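Local coordinates for coat protein (Sulfolobus turreted icosahedral virus, PDB 2BBD) that forms the major building block of the icosahedral capsid of an archaeal virus, and probably shares its double jelly-roll architecture with bacterial and eukaryotic viruses, at residues N28-I33 and I154-V159; A121-T126 and T180-V185. All coordinates share one frame; numbering follows the deposited sequence.

Contact 1 (N28-I33 and I154-V159); sequences NFIRKI and ITYERV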
# COMPACT_ATOMS: atom_id res chain seq x y z
N ASN A 28 16.30 2.41 -17.14
CA ASN A 28 16.75 3.66 -16.54
C ASN A 28 16.28 3.65 -15.10
O ASN A 28 15.80 2.62 -14.60
CB ASN A 28 16.11 4.85 -17.25
CG ASN A 28 16.97 5.40 -18.37
OD1 ASN A 28 18.15 5.70 -18.17
ND2 ASN A 28 16.39 5.53 -19.56
N PHE A 29 16.41 4.79 -14.44
CA PHE A 29 15.94 4.90 -13.07
C PHE A 29 14.42 4.78 -13.18
O PHE A 29 13.83 5.15 -14.20
CB PHE A 29 16.34 6.26 -12.47
CG PHE A 29 17.73 6.29 -11.89
CD1 PHE A 29 18.04 7.13 -10.82
CD2 PHE A 29 18.75 5.48 -12.41
CE1 PHE A 29 19.33 7.17 -10.27
CE2 PHE A 29 20.04 5.51 -11.88
CZ PHE A 29 20.33 6.36 -10.81
N ILE A 30 13.78 4.27 -12.13
CA ILE A 30 12.33 4.08 -12.13
C ILE A 30 11.64 4.91 -11.05
O ILE A 30 11.99 4.83 -9.88
CB ILE A 30 12.00 2.58 -11.89
CG1 ILE A 30 12.55 1.75 -13.06
CG2 ILE A 30 10.49 2.39 -11.71
CD1 ILE A 30 12.56 0.24 -12.80
N ARG A 31 10.66 5.71 -11.46
CA ARG A 31 9.92 6.54 -10.51
C ARG A 31 8.68 5.80 -10.03
O ARG A 31 8.26 5.94 -8.87
CB ARG A 31 9.54 7.87 -11.15
CG ARG A 31 10.74 8.77 -11.46
CD ARG A 31 10.27 10.05 -12.10
NE ARG A 31 9.55 10.87 -11.12
CZ ARG A 31 10.15 11.56 -10.16
NH1 ARG A 31 11.47 11.55 -10.07
NH2 ARG A 31 9.44 12.26 -9.29
N LYS A 32 8.08 5.00 -10.91
CA LYS A 32 6.92 4.22 -10.50
C LYS A 32 6.54 3.07 -11.42
O LYS A 32 7.00 2.98 -12.56
CB LYS A 32 5.71 5.14 -10.27
CG LYS A 32 4.98 5.64 -11.50
CD LYS A 32 3.67 6.34 -11.08
CE LYS A 32 2.89 6.91 -12.27
NZ LYS A 32 2.31 5.84 -13.14
N ILE A 33 5.72 2.18 -10.89
CA ILE A 33 5.23 1.04 -11.64
C ILE A 33 3.72 1.00 -11.50
O ILE A 33 3.18 1.09 -10.40
CB ILE A 33 5.81 -0.28 -11.10
CG1 ILE A 33 7.33 -0.30 -11.28
CG2 ILE A 33 5.15 -1.46 -11.79
CD1 ILE A 33 8.02 -1.48 -10.58
N ILE A 154 5.60 1.19 -16.73
CA ILE A 154 6.69 1.74 -15.94
C ILE A 154 7.02 3.19 -16.26
O ILE A 154 7.09 3.59 -17.43
CB ILE A 154 7.95 0.86 -16.13
CG1 ILE A 154 7.60 -0.58 -15.76
CG2 ILE A 154 9.10 1.36 -15.26
CD1 ILE A 154 8.60 -1.58 -16.22
N THR A 155 7.19 3.98 -15.21
CA THR A 155 7.57 5.37 -15.38
C THR A 155 9.07 5.43 -15.08
O THR A 155 9.50 5.10 -13.98
CB THR A 155 6.82 6.30 -14.42
OG1 THR A 155 5.42 6.31 -14.75
CG2 THR A 155 7.36 7.71 -14.54
N TYR A 156 9.86 5.81 -16.08
CA TYR A 156 11.30 5.91 -15.93
C TYR A 156 11.76 7.35 -15.83
O TYR A 156 10.99 8.27 -16.05
CB TYR A 156 12.03 5.30 -17.14
CG TYR A 156 11.94 3.81 -17.26
CD1 TYR A 156 11.09 3.21 -18.19
CD2 TYR A 156 12.74 2.99 -16.47
CE1 TYR A 156 11.05 1.83 -18.33
CE2 TYR A 156 12.71 1.61 -16.61
CZ TYR A 156 11.86 1.03 -17.54
OH TYR A 156 11.81 -0.33 -17.65
N GLU A 157 13.03 7.51 -15.51
CA GLU A 157 13.65 8.82 -15.47
C GLU A 157 15.07 8.56 -15.95
O GLU A 157 15.78 7.70 -15.41
CB GLU A 157 13.67 9.44 -14.08
CG GLU A 157 14.05 10.92 -14.12
CD GLU A 157 14.13 11.57 -12.75
OE1 GLU A 157 13.25 11.32 -11.91
OE2 GLU A 157 15.09 12.34 -12.53
N ARG A 158 15.47 9.28 -16.98
CA ARG A 158 16.80 9.13 -17.51
C ARG A 158 17.73 10.01 -16.68
O ARG A 158 17.81 11.22 -16.87
CB ARG A 158 16.83 9.54 -18.98
CG ARG A 158 18.22 9.52 -19.58
CD ARG A 158 18.18 9.54 -21.09
NE ARG A 158 19.49 9.87 -21.65
CZ ARG A 158 20.00 11.10 -21.66
NH1 ARG A 158 19.29 12.11 -21.16
NH2 ARG A 158 21.20 11.32 -22.18
N VAL A 159 18.41 9.37 -15.74
CA VAL A 159 19.34 10.07 -14.85
C VAL A 159 20.75 9.83 -15.36
O VAL A 159 21.24 8.69 -15.39
CB VAL A 159 19.19 9.56 -13.41
CG1 VAL A 159 20.10 10.33 -12.48
CG2 VAL A 159 17.74 9.72 -12.96
O HOH W 1 18.81 6.60 -15.70
O HOH W 2 3.91 4.07 -14.32
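Val159 sits over one face of the Phe29 ring in a CH-pi contact, its CB 3.8 Å from the ring centroid. Two neighbouring antiparallel strands of a jelly-roll sheet meet here, interrupted by a classic beta bulge in which Arg31 and Lys32 both face Thr155. The Tyr156 ring carries Ile154 CG2 on one face, offset toward the rim, and meets the carbonyl oxygen of Phe29 in plane at its edge. Ile30 runs beside this tyrosine in the same direction, CG1 lying 3.6 Å from Tyr156 CE2; Tyr4 packs on the ring, and Pro25 O takes the hydroxyl bond.

At the bulge, Thr155 O accepts from Arg31 N at 2.8 Å and only weakly from Lys32 N; beyond it Thr155 N bonds to Lys32 O with an N-H...O angle of 174°, almost straight.

The faces differ in character. Ile30, Ile33, Ile154 and Tyr156 turn to an apolar one, where beta-branched isoleucines suit both the extended backbone and burial. On the other, Glu157 CG stands anti to the backbone N (chi1 -168°), and the chain is extended beyond it. Glu157 OE1 meets Arg31 NH1 at 2.6 Å in a salt bridge, the guanidinium and carboxylate planes 38° apart. A carboxylate suits this place because its second oxygen can take another donor, Gly1 N, while nearby Lys32 pairs with Glu117 and Thr155 OG1 with Thr5. One water joins Lys32 NZ to Thr155 OG1. At the strand end, where Asn28 ND2 bonds Tyr4 OH, another water donates to Asn28 OD1 (2.7 Å) and accepts from Val159 N (2.8 Å).

Contact 2 (A121-T126 and T180-V185); sequences ARFPAT and TVLPKV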
# COMPACT_ATOMS: atom_id res chain seq x y z
N ALA A 121 9.89 6.36 -5.62
CA ALA A 121 10.69 7.57 -5.46
C ALA A 121 11.50 7.69 -6.75
O ALA A 121 10.92 7.92 -7.82
CB ALA A 121 11.62 7.42 -4.25
N ARG A 122 12.82 7.56 -6.67
CA ARG A 122 13.62 7.59 -7.89
C ARG A 122 14.67 6.50 -7.73
O ARG A 122 15.83 6.75 -7.46
CB ARG A 122 14.28 8.95 -8.10
CG ARG A 122 14.59 9.21 -9.57
CD ARG A 122 15.26 10.54 -9.81
NE ARG A 122 16.58 10.59 -9.18
CZ ARG A 122 17.44 11.59 -9.36
NH1 ARG A 122 17.12 12.62 -10.14
NH2 ARG A 122 18.62 11.57 -8.75
N PHE A 123 14.20 5.26 -7.90
CA PHE A 123 15.01 4.06 -7.76
C PHE A 123 16.08 3.91 -8.83
O PHE A 123 15.80 3.98 -10.03
CB PHE A 123 14.07 2.85 -7.79
CG PHE A 123 14.69 1.58 -7.32
CD1 PHE A 123 14.97 1.39 -5.97
CD2 PHE A 123 15.00 0.57 -8.22
CE1 PHE A 123 15.55 0.20 -5.53
CE2 PHE A 123 15.58 -0.63 -7.79
CZ PHE A 123 15.85 -0.81 -6.44
N PRO A 124 17.35 3.71 -8.42
CA PRO A 124 18.47 3.55 -9.34
C PRO A 124 18.49 2.14 -9.93
O PRO A 124 19.40 1.34 -9.68
CB PRO A 124 19.68 3.84 -8.45
CG PRO A 124 19.26 3.22 -7.14
CD PRO A 124 17.79 3.63 -7.01
N ALA A 125 17.46 1.84 -10.72
CA ALA A 125 17.28 0.52 -11.31
C ALA A 125 18.45 0.02 -12.15
O ALA A 125 18.73 -1.17 -12.16
CB ALA A 125 16.00 0.50 -12.13
N THR A 126 19.14 0.92 -12.83
CA THR A 126 20.27 0.54 -13.66
C THR A 126 21.48 0.12 -12.83
O THR A 126 22.47 -0.36 -13.37
CB THR A 126 20.68 1.68 -14.61
OG1 THR A 126 21.02 2.84 -13.83
CG2 THR A 126 19.53 2.03 -15.55
N THR A 180 19.84 8.75 -2.50
CA THR A 180 18.81 7.75 -2.73
C THR A 180 17.80 7.58 -1.59
O THR A 180 18.17 7.40 -0.42
CB THR A 180 19.43 6.37 -3.03
OG1 THR A 180 20.09 6.41 -4.30
CG2 THR A 180 18.35 5.28 -3.05
N VAL A 181 16.52 7.62 -1.95
CA VAL A 181 15.43 7.41 -1.00
C VAL A 181 14.75 6.11 -1.45
O VAL A 181 14.19 6.04 -2.54
CB VAL A 181 14.39 8.55 -1.03
CG1 VAL A 181 13.27 8.25 -0.05
CG2 VAL A 181 15.06 9.87 -0.67
N LEU A 182 14.81 5.09 -0.60
CA LEU A 182 14.20 3.80 -0.90
C LEU A 182 12.86 3.59 -0.19
O LEU A 182 12.79 3.59 1.03
CB LEU A 182 15.13 2.66 -0.47
CG LEU A 182 16.49 2.54 -1.15
CD1 LEU A 182 17.25 1.35 -0.57
CD2 LEU A 182 16.30 2.38 -2.65
N PRO A 183 11.78 3.42 -0.97
CA PRO A 183 10.48 3.21 -0.32
C PRO A 183 10.48 1.86 0.41
O PRO A 183 11.14 0.92 -0.03
CB PRO A 183 9.50 3.24 -1.49
CG PRO A 183 10.33 2.72 -2.64
CD PRO A 183 11.64 3.44 -2.43
N LYS A 184 9.79 1.81 1.54
CA LYS A 184 9.66 0.59 2.34
C LYS A 184 8.20 0.53 2.79
O LYS A 184 7.87 0.84 3.93
CB LYS A 184 10.59 0.64 3.55
CG LYS A 184 10.66 -0.67 4.33
CD LYS A 184 11.48 -0.50 5.59
CE LYS A 184 11.65 -1.82 6.33
NZ LYS A 184 12.46 -2.81 5.56
N VAL A 185 7.33 0.16 1.85
CA VAL A 185 5.90 0.08 2.08
C VAL A 185 5.49 -1.35 2.45
O VAL A 185 5.38 -2.22 1.60
CB VAL A 185 5.16 0.53 0.81
CG1 VAL A 185 3.66 0.54 1.04
CG2 VAL A 185 5.66 1.92 0.42
O HOH W 3 18.77 7.04 -6.57
O HOH W 4 15.59 7.92 -4.58
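Phe123 and Leu182 supply the closest apolar side-chain contact: Leu182 CD2 comes up at the edge of the Phe123 ring, near its plane, and lies 3.7 Å from CE1. The ring also meets Tyr68 edge-to-face and touches Leu74 and Val128. A large flat apolar group suits this buried place, where it touches several neighbours at once. Ala121 is covered more extensively than Phe123, though by looser apolar contacts. Its CB approaches Val181 O at 3.4 Å and lies 4.4 Å from both Val181 CB and Pro183 CD; a small methyl lets the two segments approach here, touching these side chains only loosely. Pro124 CD and Thr180 CG2 touch as loosely, at 4.3 Å.

No direct hydrogen bond joins the segments; water does the polar work. Arg122 O accepts from two waters, one of which also donates to Thr180 OG1 at 2.7 Å, while the other, held weakly by the carbonyl, accepts from Val181 N at 2.8 Å. Thr180 OG1 has a further partner in Pro177 O. The Arg122 guanidinium turns to acids instead, forming salt bridges with Glu163 and Glu167.

Within the first segment, Pro124 is the centre of an inverse gamma turn, closed by a weak bond from Ala125 N to Phe123 O; its ring restricts phi to the range such a turn needs. The strand beginning at Leu182 runs parallel to strand 72-78 in the large mixed sheet. Here the end of a strand from the first barrel packs on the entry to the second, an arrangement consistent with the double jelly roll of this viral lineage.

Overall arrangement
Strands 29-43 and 108-123 are neighbours in one sheet, so the two contacts adjoin, their centres about 10 Å apart, and both are partly buried. Contact 1 joins strands within that sheet and combines backbone bonding with an apolar face and a charged one. Contact 2 reaches from the same sheet toward the large mixed sheet; it buries much less surface, 249 against 679 Å², and relies on apolar touches and bridging water. Two links tie them together: Ile30 N probably bonds to Phe123 O at 2.9 Å, and Glu157 OE2 makes a salt bridge with Arg122 NH1, placing one carboxylate between two arginines.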